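Local coordinates for protein nitroreductase (Desulfitobacterium hafniense, PDB 3PXV) that binds flavin mononucleotide as a member of the nitroreductase family and is probably an FMN-dependent oxidoreductase, at residues Asn80-Arg85 / Cys134-Leu139. Sequence-based numbering, arbitrary orientation.
Sequences NRIMER and CGYTGL. With FMN (flavin mononucleotide), chain F.
Ile82 and Tyr136 reach toward one another from opposite directions and meet at the outer end of the phenol: Ile82 CD1 lies 4.0 Å from Tyr136 CE2, placed obliquely to the ring, and 4.1 Å from Tyr136 OH. With CG1 anti to the carbonyl carbon (chi1 -66°), the isoleucine sends its longer branch to this ring. Arg85 adds a looser touch, edge to edge with the tyrosine, where Arg85 NH2 is 4.3 Å from Tyr136 CE2. No hydrogen bond joins the two segments, and 89 Å² of surface is buried, both sides together; the contact illustrates how a single aromatic side chain can link a cofactor loop to a nearby helix. At its inner end the same tyrosine borders the flavin: Tyr136 CD2 lies 3.5 Å from FMN O4. That carbonyl oxygen also receives two weak hydrogen bonds, from Gly135 N (3.2 Å, well bent at 125°) and Tyr136 N (3.3 Å, 145°). Cys134, just before the 3-10 turn at 136-138, is joined by backbone hydrogen bonding to Ser165 of strand 161-169, while Arg85 leans on the flavin-binding Tyr91. Ile82 touches both the tyrosine and Leu67 and Leu70 of helix 56-72. The loop itself follows strand 130-133, outermost in this chain's sheet.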
loop_
_atom_site.group_PDB
_atom_site.type_symbol
_atom_site.label_atom_id
_atom_site.label_comp_id
_atom_site.label_asym_id
_atom_site.label_seq_id
_atom_site.Cartn_x
_atom_site.Cartn_y
_atom_site.Cartn_z
ATOM N N ASN B 80 5.143 27.702 5.688
ATOM C CA ASN B 80 4.407 28.496 6.652
ATOM C C ASN B 80 3.249 27.706 7.281
ATOM O O ASN B 80 2.994 27.857 8.470
ATOM C CB ASN B 80 3.929 29.804 6.017
ATOM C CG ASN B 80 5.080 30.787 5.727
ATOM O OD1 ASN B 80 6.139 30.736 6.354
ATOM N ND2 ASN B 80 4.858 31.685 4.788
ATOM N N ARG B 81 2.561 26.864 6.507
ATOM C CA ARG B 81 1.488 26.035 7.069
ATOM C C ARG B 81 2.100 25.129 8.153
ATOM O O ARG B 81 1.527 24.986 9.220
ATOM C CB ARG B 81 0.750 25.222 5.990
ATOM N N ILE B 82 3.284 24.572 7.881
ATOM C CA ILE B 82 4.032 23.733 8.837
ATOM C C ILE B 82 4.495 24.473 10.116
ATOM O O ILE B 82 4.379 23.928 11.213
ATOM C CB ILE B 82 5.269 23.106 8.159
ATOM C CG1 ILE B 82 4.813 22.123 7.077
ATOM C CG2 ILE B 82 6.143 22.404 9.184
ATOM C CD1 ILE B 82 5.813 21.879 6.001
HETATM N N MSE B 83 5.023 25.692 9.994
HETATM C CA MSE B 83 5.450 26.432 11.193
HETATM C C MSE B 83 4.266 26.821 12.089
HETATM O O MSE B 83 4.437 26.997 13.296
HETATM C CB MSE B 83 6.276 27.684 10.841
HETATM C CG MSE B 83 7.620 27.397 10.177
HETATM SE SE MSE B 83 8.843 26.180 11.112
HETATM C CE MSE B 83 9.688 27.384 12.373
ATOM N N GLU B 84 3.086 26.957 11.488
ATOM C CA GLU B 84 1.840 27.305 12.195
ATOM C C GLU B 84 1.200 26.090 12.892
ATOM O O GLU B 84 0.384 26.240 13.795
ATOM C CB GLU B 84 0.825 27.895 11.194
ATOM C CG GLU B 84 1.238 29.241 10.565
ATOM C CD GLU B 84 0.489 29.576 9.249
ATOM O OE1 GLU B 84 -0.350 28.754 8.787
ATOM O OE2 GLU B 84 0.767 30.663 8.676
ATOM N N ARG B 85 1.577 24.893 12.459
ATOM C CA ARG B 85 1.051 23.642 12.997
ATOM C C ARG B 85 1.953 23.064 14.116
ATOM O O ARG B 85 1.628 22.038 14.699
ATOM C CB ARG B 85 0.862 22.660 11.814
ATOM C CG ARG B 85 0.481 21.230 12.156
ATOM C CD ARG B 85 -0.073 20.430 10.947
ATOM N NE ARG B 85 0.919 19.969 9.954
ATOM C CZ ARG B 85 1.013 20.349 8.670
ATOM N NH1 ARG B 85 0.175 21.233 8.132
ATOM N NH2 ARG B 85 1.957 19.814 7.895
ATOM N N CYS B 134 4.891 9.404 6.501
ATOM C CA CYS B 134 5.447 10.723 6.368
ATOM C C CYS B 134 6.269 10.781 5.130
ATOM O O CYS B 134 7.350 10.250 5.081
ATOM C CB CYS B 134 6.267 11.052 7.591
ATOM S SG CYS B 134 7.010 12.628 7.556
ATOM N N GLY B 135 5.732 11.431 4.115
ATOM C CA GLY B 135 6.435 11.609 2.856
ATOM C C GLY B 135 7.446 12.733 2.963
ATOM O O GLY B 135 8.346 12.843 2.108
ATOM N N TYR B 136 7.291 13.560 4.009
ATOM C CA TYR B 136 8.166 14.712 4.224
ATOM C C TYR B 136 9.597 14.331 4.602
ATOM O O TYR B 136 10.514 15.118 4.391
ATOM C CB TYR B 136 7.574 15.742 5.212
ATOM C CG TYR B 136 6.575 16.732 4.623
ATOM C CD1 TYR B 136 6.704 17.232 3.328
ATOM C CD2 TYR B 136 5.559 17.255 5.410
ATOM C CE1 TYR B 136 5.807 18.161 2.823
ATOM C CE2 TYR B 136 4.672 18.191 4.924
ATOM C CZ TYR B 136 4.799 18.652 3.636
ATOM O OH TYR B 136 3.896 19.583 3.179
ATOM N N THR B 137 9.800 13.127 5.129
ATOM C CA THR B 137 11.164 12.663 5.396
ATOM C C THR B 137 11.946 12.783 4.090
ATOM O O THR B 137 13.158 12.988 4.111
ATOM C CB THR B 137 11.211 11.172 5.817
ATOM O OG1 THR B 137 10.276 10.937 6.866
ATOM C CG2 THR B 137 12.621 10.764 6.254
ATOM N N GLY B 138 11.237 12.632 2.963
ATOM C CA GLY B 138 11.825 12.732 1.635
ATOM C C GLY B 138 12.508 14.049 1.301
ATOM O O GLY B 138 13.332 14.112 0.400
ATOM N N LEU B 139 12.144 15.102 2.020
ATOM C CA LEU B 139 12.713 16.423 1.803
ATOM C C LEU B 139 14.198 16.491 2.208
ATOM O O LEU B 139 14.930 17.361 1.754
ATOM C CB LEU B 139 11.894 17.482 2.550
ATOM C CG LEU B 139 10.473 17.739 2.069
ATOM C CD1 LEU B 139 9.709 18.697 3.031
ATOM C CD2 LEU B 139 10.493 18.296 0.656
HETATM N N1 FMN F . 0.769 13.491 7.181
HETATM C C2 FMN F . 1.686 14.420 7.636
HETATM O O2 FMN F . 1.465 15.128 8.616
HETATM N N3 FMN F . 2.877 14.562 6.980
HETATM C C4 FMN F . 3.185 13.809 5.874
HETATM O O4 FMN F . 4.266 13.996 5.336
HETATM C C4A FMN F . 2.260 12.870 5.416
HETATM N N5 FMN F . 2.519 12.090 4.324
HETATM C C5A FMN F . 1.726 11.004 4.046
HETATM C C6 FMN F . 2.151 10.072 3.095
HETATM C C7 FMN F . 1.377 8.960 2.793
HETATM C C7M FMN F . 1.872 7.998 1.781
HETATM C C8 FMN F . 0.164 8.785 3.440
HETATM C C8M FMN F . -0.710 7.617 3.160
HETATM C C9 FMN F . -0.267 9.711 4.396
HETATM C C9A FMN F . 0.520 10.837 4.707
HETATM N N10 FMN F . 0.127 11.783 5.639
HETATM C C10 FMN F . 1.044 12.714 6.081
HETATM C "C1'" FMN F . -1.001 11.435 6.566
HETATM C "C2'" FMN F . -2.325 11.799 5.916
HETATM O "O2'" FMN F . -2.512 13.194 6.044
HETATM C "C3'" FMN F . -3.447 11.004 6.578
HETATM O "O3'" FMN F . -3.263 9.616 6.389
HETATM C "C4'" FMN F . -4.789 11.395 5.983
HETATM O "O4'" FMN F . -4.983 12.741 6.296
HETATM C "C5'" FMN F . -5.943 10.555 6.529
HETATM O "O5'" FMN F . -5.997 10.665 7.939
HETATM P P FMN F . -5.774 9.384 8.880
HETATM O O1P FMN F . -5.715 9.884 10.287
HETATM O O2P FMN F . -4.461 8.641 8.564
HETATM O O3P FMN F . -6.981 8.536 8.655
#